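Local structure of O-methyltransferase (Saccharopolyspora spinosa, 4CE0) at residues 70-83 with 176-188. The protein probably transfers a methyl group from S-adenosylmethionine to the 4'-hydroxyl of a spinosyn rhamnose, as a magnesium-binding enzyme of the TylF/MycF family. Numbering follows the deposited sequence.
With MG (magnesium ion), chain C; SAH (S-adenosyl-L-homocysteine), chain B.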
loop_
_atom_site.group_PDB
_atom_site.type_symbol
_atom_site.label_atom_id
_atom_site.label_comp_id
_atom_site.label_asym_id
_atom_site.label_seq_id
_atom_site.Cartn_x
_atom_site.Cartn_y
_atom_site.Cartn_z
ATOM N N VAL A 70 2.587 -12.437 -20.147
ATOM C CA VAL A 70 2.282 -11.718 -21.382
ATOM C C VAL A 70 3.346 -10.665 -21.703
ATOM O O VAL A 70 3.715 -10.471 -22.875
ATOM C CB VAL A 70 0.907 -11.055 -21.245
ATOM C CG1 VAL A 70 0.839 -9.739 -21.945
ATOM C CG2 VAL A 70 -0.214 -12.022 -21.716
ATOM N N LEU A 71 3.787 -9.941 -20.675
ATOM C CA LEU A 71 4.828 -8.934 -20.849
ATOM C C LEU A 71 6.179 -9.588 -21.213
ATOM O O LEU A 71 6.847 -9.134 -22.130
ATOM C CB LEU A 71 4.996 -8.083 -19.593
ATOM C CG LEU A 71 3.843 -7.165 -19.195
ATOM C CD1 LEU A 71 4.281 -6.323 -18.003
ATOM C CD2 LEU A 71 3.335 -6.282 -20.336
ATOM N N ALA A 72 6.575 -10.656 -20.512
ATOM C CA ALA A 72 7.869 -11.290 -20.802
ATOM C C ALA A 72 7.866 -12.025 -22.147
ATOM O O ALA A 72 8.866 -12.032 -22.853
ATOM C CB ALA A 72 8.221 -12.205 -19.765
ATOM N N ASP A 73 6.744 -12.651 -22.486
ATOM C CA ASP A 73 6.624 -13.402 -23.742
ATOM C C ASP A 73 6.457 -12.513 -24.980
ATOM O O ASP A 73 6.642 -12.980 -26.107
ATOM C CB ASP A 73 5.429 -14.357 -23.673
ATOM C CG ASP A 73 5.643 -15.496 -22.707
ATOM O OD1 ASP A 73 6.605 -15.451 -21.910
ATOM O OD2 ASP A 73 4.839 -16.444 -22.748
ATOM N N GLY A 74 6.093 -11.245 -24.791
ATOM C CA GLY A 74 5.805 -10.377 -25.920
ATOM C C GLY A 74 4.407 -10.517 -26.512
ATOM O O GLY A 74 4.165 -10.105 -27.652
ATOM N N VAL A 75 3.463 -11.051 -25.744
ATOM C CA VAL A 75 2.084 -11.155 -26.242
ATOM C C VAL A 75 1.528 -9.756 -26.461
ATOM O O VAL A 75 1.470 -8.969 -25.533
ATOM C CB VAL A 75 1.176 -11.901 -25.258
ATOM C CG1 VAL A 75 -0.220 -12.099 -25.847
ATOM C CG2 VAL A 75 1.809 -13.220 -24.877
ATOM N N PRO A 76 1.122 -9.432 -27.695
ATOM C CA PRO A 76 0.605 -8.071 -27.833
ATOM C C PRO A 76 -0.834 -7.912 -27.348
ATOM O O PRO A 76 -1.645 -8.851 -27.332
ATOM C CB PRO A 76 0.723 -7.812 -29.343
ATOM C CG PRO A 76 0.643 -9.135 -29.971
ATOM C CD PRO A 76 1.189 -10.146 -28.984
ATOM N N GLY A 77 -1.149 -6.692 -26.930
ATOM C CA GLY A 77 -2.533 -6.315 -26.708
ATOM C C GLY A 77 -2.782 -5.651 -25.381
ATOM O O GLY A 77 -1.880 -5.531 -24.565
ATOM N N ASP A 78 -4.011 -5.178 -25.214
ATOM C CA ASP A 78 -4.431 -4.473 -24.031
ATOM C C ASP A 78 -4.931 -5.481 -23.028
ATOM O O ASP A 78 -4.924 -6.720 -23.273
ATOM C CB ASP A 78 -5.557 -3.492 -24.373
ATOM C CG ASP A 78 -5.090 -2.338 -25.220
ATOM O OD1 ASP A 78 -3.884 -2.005 -25.180
ATOM O OD2 ASP A 78 -5.943 -1.769 -25.945
ATOM N N PHE A 79 -5.383 -4.963 -21.896
ATOM C CA PHE A 79 -5.935 -5.825 -20.860
ATOM C C PHE A 79 -7.344 -5.360 -20.697
ATOM O O PHE A 79 -7.613 -4.181 -20.843
ATOM C CB PHE A 79 -5.197 -5.644 -19.524
ATOM C CG PHE A 79 -3.729 -5.956 -19.574
ATOM C CD1 PHE A 79 -3.190 -6.751 -20.565
ATOM C CD2 PHE A 79 -2.894 -5.484 -18.584
ATOM C CE1 PHE A 79 -1.810 -7.055 -20.579
ATOM C CE2 PHE A 79 -1.529 -5.774 -18.596
ATOM C CZ PHE A 79 -0.991 -6.560 -19.604
ATOM N N ALA A 80 -8.246 -6.258 -20.359
ATOM C CA ALA A 80 -9.611 -5.867 -20.154
ATOM C C ALA A 80 -10.234 -6.673 -19.049
ATOM O O ALA A 80 -10.025 -7.891 -19.003
ATOM C CB ALA A 80 -10.409 -6.049 -21.469
ATOM N N GLU A 81 -11.016 -6.016 -18.187
ATOM C CA GLU A 81 -11.870 -6.738 -17.236
ATOM C C GLU A 81 -13.334 -6.364 -17.413
ATOM O O GLU A 81 -13.717 -5.187 -17.382
ATOM C CB GLU A 81 -11.453 -6.571 -15.761
ATOM C CG GLU A 81 -12.262 -7.536 -14.800
ATOM C CD GLU A 81 -12.069 -7.259 -13.332
ATOM O OE1 GLU A 81 -12.030 -6.053 -12.965
ATOM O OE2 GLU A 81 -11.970 -8.241 -12.537
ATOM N N THR A 82 -14.144 -7.399 -17.609
ATOM C CA THR A 82 -15.577 -7.251 -17.732
ATOM C C THR A 82 -16.158 -7.634 -16.407
ATOM O O THR A 82 -16.322 -8.831 -16.087
ATOM C CB THR A 82 -16.197 -8.061 -18.920
ATOM O OG1 THR A 82 -15.892 -9.466 -18.835
ATOM C CG2 THR A 82 -15.678 -7.533 -20.221
ATOM N N GLY A 83 -16.469 -6.596 -15.646
ATOM C CA GLY A 83 -16.956 -6.718 -14.278
ATOM C C GLY A 83 -15.865 -6.268 -13.309
ATOM O O GLY A 83 -14.967 -7.056 -12.974
ATOM N N ILE A 176 -12.004 -1.762 -28.686
ATOM C CA ILE A 176 -10.843 -2.581 -28.339
ATOM C C ILE A 176 -10.377 -3.325 -29.590
ATOM O O ILE A 176 -11.181 -3.938 -30.285
ATOM C CB ILE A 176 -11.228 -3.576 -27.221
ATOM C CG1 ILE A 176 -11.590 -2.819 -25.926
ATOM C CG2 ILE A 176 -10.116 -4.562 -26.972
ATOM C CD1 ILE A 176 -12.290 -3.667 -24.895
ATOM N N GLN A 177 -9.086 -3.284 -29.889
ATOM C CA GLN A 177 -8.569 -3.945 -31.102
ATOM C C GLN A 177 -7.974 -5.310 -30.802
ATOM O O GLN A 177 -8.244 -6.297 -31.492
ATOM C CB GLN A 177 -7.496 -3.084 -31.776
ATOM C CG GLN A 177 -7.989 -2.241 -32.921
ATOM C CD GLN A 177 -8.981 -1.203 -32.474
ATOM O OE1 GLN A 177 -10.047 -1.527 -31.952
ATOM N NE2 GLN A 177 -8.634 0.060 -32.667
ATOM N N GLU A 178 -7.125 -5.364 -29.788
ATOM C CA GLU A 178 -6.587 -6.643 -29.344
ATOM C C GLU A 178 -6.320 -6.691 -27.849
ATOM O O GLU A 178 -6.135 -5.671 -27.196
ATOM C CB GLU A 178 -5.339 -7.042 -30.150
ATOM C CG GLU A 178 -4.214 -6.049 -30.162
ATOM C CD GLU A 178 -3.095 -6.428 -31.126
ATOM O OE1 GLU A 178 -3.107 -7.553 -31.649
ATOM O OE2 GLU A 178 -2.190 -5.606 -31.351
ATOM N N LEU A 179 -6.323 -7.903 -27.328
ATOM C CA LEU A 179 -6.201 -8.129 -25.914
ATOM C C LEU A 179 -5.142 -9.172 -25.722
ATOM O O LEU A 179 -5.082 -10.152 -26.466
ATOM C CB LEU A 179 -7.535 -8.634 -25.330
ATOM C CG LEU A 179 -8.701 -7.631 -25.264
ATOM C CD1 LEU A 179 -10.025 -8.306 -24.876
ATOM C CD2 LEU A 179 -8.386 -6.527 -24.293
ATOM N N ALA A 180 -4.327 -8.972 -24.697
ATOM C CA ALA A 180 -3.403 -9.994 -24.244
ATOM C C ALA A 180 -3.951 -10.691 -23.012
ATOM O O ALA A 180 -3.572 -11.828 -22.710
ATOM C CB ALA A 180 -2.057 -9.365 -23.925
ATOM N N VAL A 181 -4.798 -9.995 -22.260
ATOM C CA VAL A 181 -5.437 -10.586 -21.083
ATOM C C VAL A 181 -6.909 -10.192 -21.047
ATOM O O VAL A 181 -7.256 -9.050 -21.220
ATOM C CB VAL A 181 -4.733 -10.148 -19.744
ATOM C CG1 VAL A 181 -5.517 -10.600 -18.510
ATOM C CG2 VAL A 181 -3.306 -10.611 -19.694
ATOM N N LEU A 182 -7.774 -11.156 -20.798
ATOM C CA LEU A 182 -9.212 -10.914 -20.762
ATOM C C LEU A 182 -9.707 -11.520 -19.475
ATOM O O LEU A 182 -9.653 -12.746 -19.299
ATOM C CB LEU A 182 -9.904 -11.556 -21.990
ATOM C CG LEU A 182 -11.439 -11.642 -21.956
ATOM C CD1 LEU A 182 -12.040 -10.234 -21.852
ATOM C CD2 LEU A 182 -12.008 -12.412 -23.179
ATOM N N ARG A 183 -10.128 -10.664 -18.545
ATOM C CA ARG A 183 -10.604 -11.117 -17.240
ATOM C C ARG A 183 -12.125 -10.973 -17.158
ATOM O O ARG A 183 -12.662 -9.900 -17.399
ATOM C CB ARG A 183 -9.906 -10.373 -16.107
ATOM C CG ARG A 183 -10.190 -10.966 -14.735
ATOM C CD ARG A 183 -9.391 -10.303 -13.590
ATOM N NE ARG A 183 -9.299 -11.336 -12.591
ATOM C CZ ARG A 183 -10.241 -11.624 -11.705
ATOM N NH1 ARG A 183 -11.320 -10.848 -11.571
ATOM N NH2 ARG A 183 -10.057 -12.674 -10.920
ATOM N N LEU A 184 -12.811 -12.086 -16.883
ATOM C CA LEU A 184 -14.286 -12.114 -16.802
ATOM C C LEU A 184 -14.686 -12.239 -15.352
ATOM O O LEU A 184 -14.300 -13.195 -14.656
ATOM C CB LEU A 184 -14.872 -13.265 -17.583
ATOM C CG LEU A 184 -15.118 -13.076 -19.072
ATOM C CD1 LEU A 184 -13.846 -12.804 -19.819
ATOM C CD2 LEU A 184 -15.772 -14.324 -19.588
ATOM N N ASP A 185 -15.412 -11.249 -14.879
ATOM C CA ASP A 185 -15.865 -11.266 -13.508
ATOM C C ASP A 185 -17.249 -10.663 -13.464
ATOM O O ASP A 185 -17.552 -9.840 -12.618
ATOM C CB ASP A 185 -14.880 -10.516 -12.600
ATOM C CG ASP A 185 -14.964 -10.960 -11.142
ATOM O OD1 ASP A 185 -15.912 -11.731 -10.802
ATOM O OD2 ASP A 185 -14.075 -10.551 -10.337
ATOM N N GLY A 186 -18.063 -11.035 -14.442
ATOM C CA GLY A 186 -19.507 -10.901 -14.343
ATOM C C GLY A 186 -19.980 -12.293 -13.977
ATOM O O GLY A 186 -19.560 -13.281 -14.580
ATOM N N ASP A 187 -20.820 -12.398 -12.965
ATOM C CA ASP A 187 -21.234 -13.707 -12.488
ATOM C C ASP A 187 -22.240 -14.417 -13.403
ATOM O O ASP A 187 -22.260 -15.642 -13.486
ATOM C CB ASP A 187 -21.837 -13.543 -11.104
ATOM C CG ASP A 187 -20.810 -13.088 -10.082
ATOM O OD1 ASP A 187 -19.751 -13.753 -9.975
ATOM O OD2 ASP A 187 -21.045 -12.060 -9.412
ATOM N N LEU A 188 -23.072 -13.652 -14.085
ATOM C CA LEU A 188 -24.204 -14.227 -14.793
ATOM C C LEU A 188 -23.763 -14.959 -16.045
ATOM O O LEU A 188 -22.706 -14.678 -16.612
ATOM C CB LEU A 188 -25.188 -13.123 -15.165
ATOM C CG LEU A 188 -25.504 -12.129 -14.038
ATOM C CD1 LEU A 188 -26.571 -11.125 -14.476
ATOM C CD2 LEU A 188 -25.977 -12.874 -12.828
HETATM MG MG MG C . -15.849 -13.013 -9.205
HETATM N N SAH B . -13.986 -7.025 -7.127
HETATM C CA SAH B . -14.514 -7.729 -8.307
HETATM C CB SAH B . -15.777 -7.171 -8.914
HETATM C CG SAH B . -16.658 -7.835 -9.972
HETATM S SD SAH B . -18.334 -7.730 -9.272
HETATM C C SAH B . -13.377 -7.475 -9.214
HETATM O O SAH B . -13.603 -7.664 -10.398
HETATM O OXT SAH B . -12.294 -7.077 -8.458
HETATM C "C5'" SAH B . -19.377 -7.882 -10.766
HETATM C "C4'" SAH B . -19.385 -6.635 -11.662
HETATM O "O4'" SAH B . -19.885 -6.948 -12.945
HETATM C "C3'" SAH B . -20.271 -5.493 -11.156
HETATM O "O3'" SAH B . -19.453 -4.349 -11.025
HETATM C "C2'" SAH B . -21.391 -5.298 -12.186
HETATM O "O2'" SAH B . -21.886 -3.961 -12.411
HETATM C "C1'" SAH B . -20.749 -5.922 -13.429
HETATM N N9 SAH B . -21.664 -6.529 -14.425
HETATM C C8 SAH B . -22.215 -7.790 -14.340
HETATM N N7 SAH B . -22.929 -8.002 -15.454
HETATM C C5 SAH B . -22.816 -6.927 -16.266
HETATM C C6 SAH B . -23.341 -6.608 -17.520
HETATM N N6 SAH B . -24.123 -7.461 -18.178
HETATM N N1 SAH B . -23.055 -5.391 -18.091
HETATM C C2 SAH B . -22.234 -4.478 -17.461
HETATM N N3 SAH B . -21.751 -4.795 -16.212
HETATM C C4 SAH B . -21.999 -6.003 -15.635
HETATM O O HOH W 1 -6.688 -2.695 -28.456
HETATM O O HOH W 2 -17.936 -10.907 -17.630
HETATM O O HOH W 3 -15.430 -11.423 -7.786
HETATM O O HOH W 4 -17.776 -12.372 -8.739
HETATM O O HOH W 5 -16.198 -13.943 -7.154
#
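Strands 78-82 and 181-184 run parallel as neighbours at the centre of the Rossmann-like methyltransferase sheet, their segment axes 8° apart, and E81 and R183 pair across them where the strands run into the cofactor and magnesium sites. A80 and T82 each donate and accept across the ladder, A80 N reaching V181 O and T82 N reaching R183 O, while R183 N and D185 N bond back to A80 O and T82 O. A beta bulge shifts the register between D78 and F79: D78 O takes A180 N at 2.7 Å and, weakly, V181 N. F79 and V181 share one face of the sheet; at the corner before V181, A180 CB sits at the edge of the F79 ring and 3.5 Å from V70 CG1, which joins the end of helix 56-73 to the sheet. On the face of A80 and L179, L179 CD2 packs on A80 CB at 3.5 Å. E81 and R183 extend side by side, both with CG anti to the backbone N, and R183 NH1 meets E81 OE2 in the guanidinium plane at 2.9 Å. The E81 carboxylate is turned 67° from the R183 guanidinium. The same NH1 grips D185 OD2 at 3.0 Å, and NH2 pairs with D212, a second magnesium ligand. D185 OD1 binds magnesium at 2.0 Å. D185 OD2 and E81 OE2 lie 2.9 and 2.8 Å from the carboxylate O of S-adenosyl-L-homocysteine.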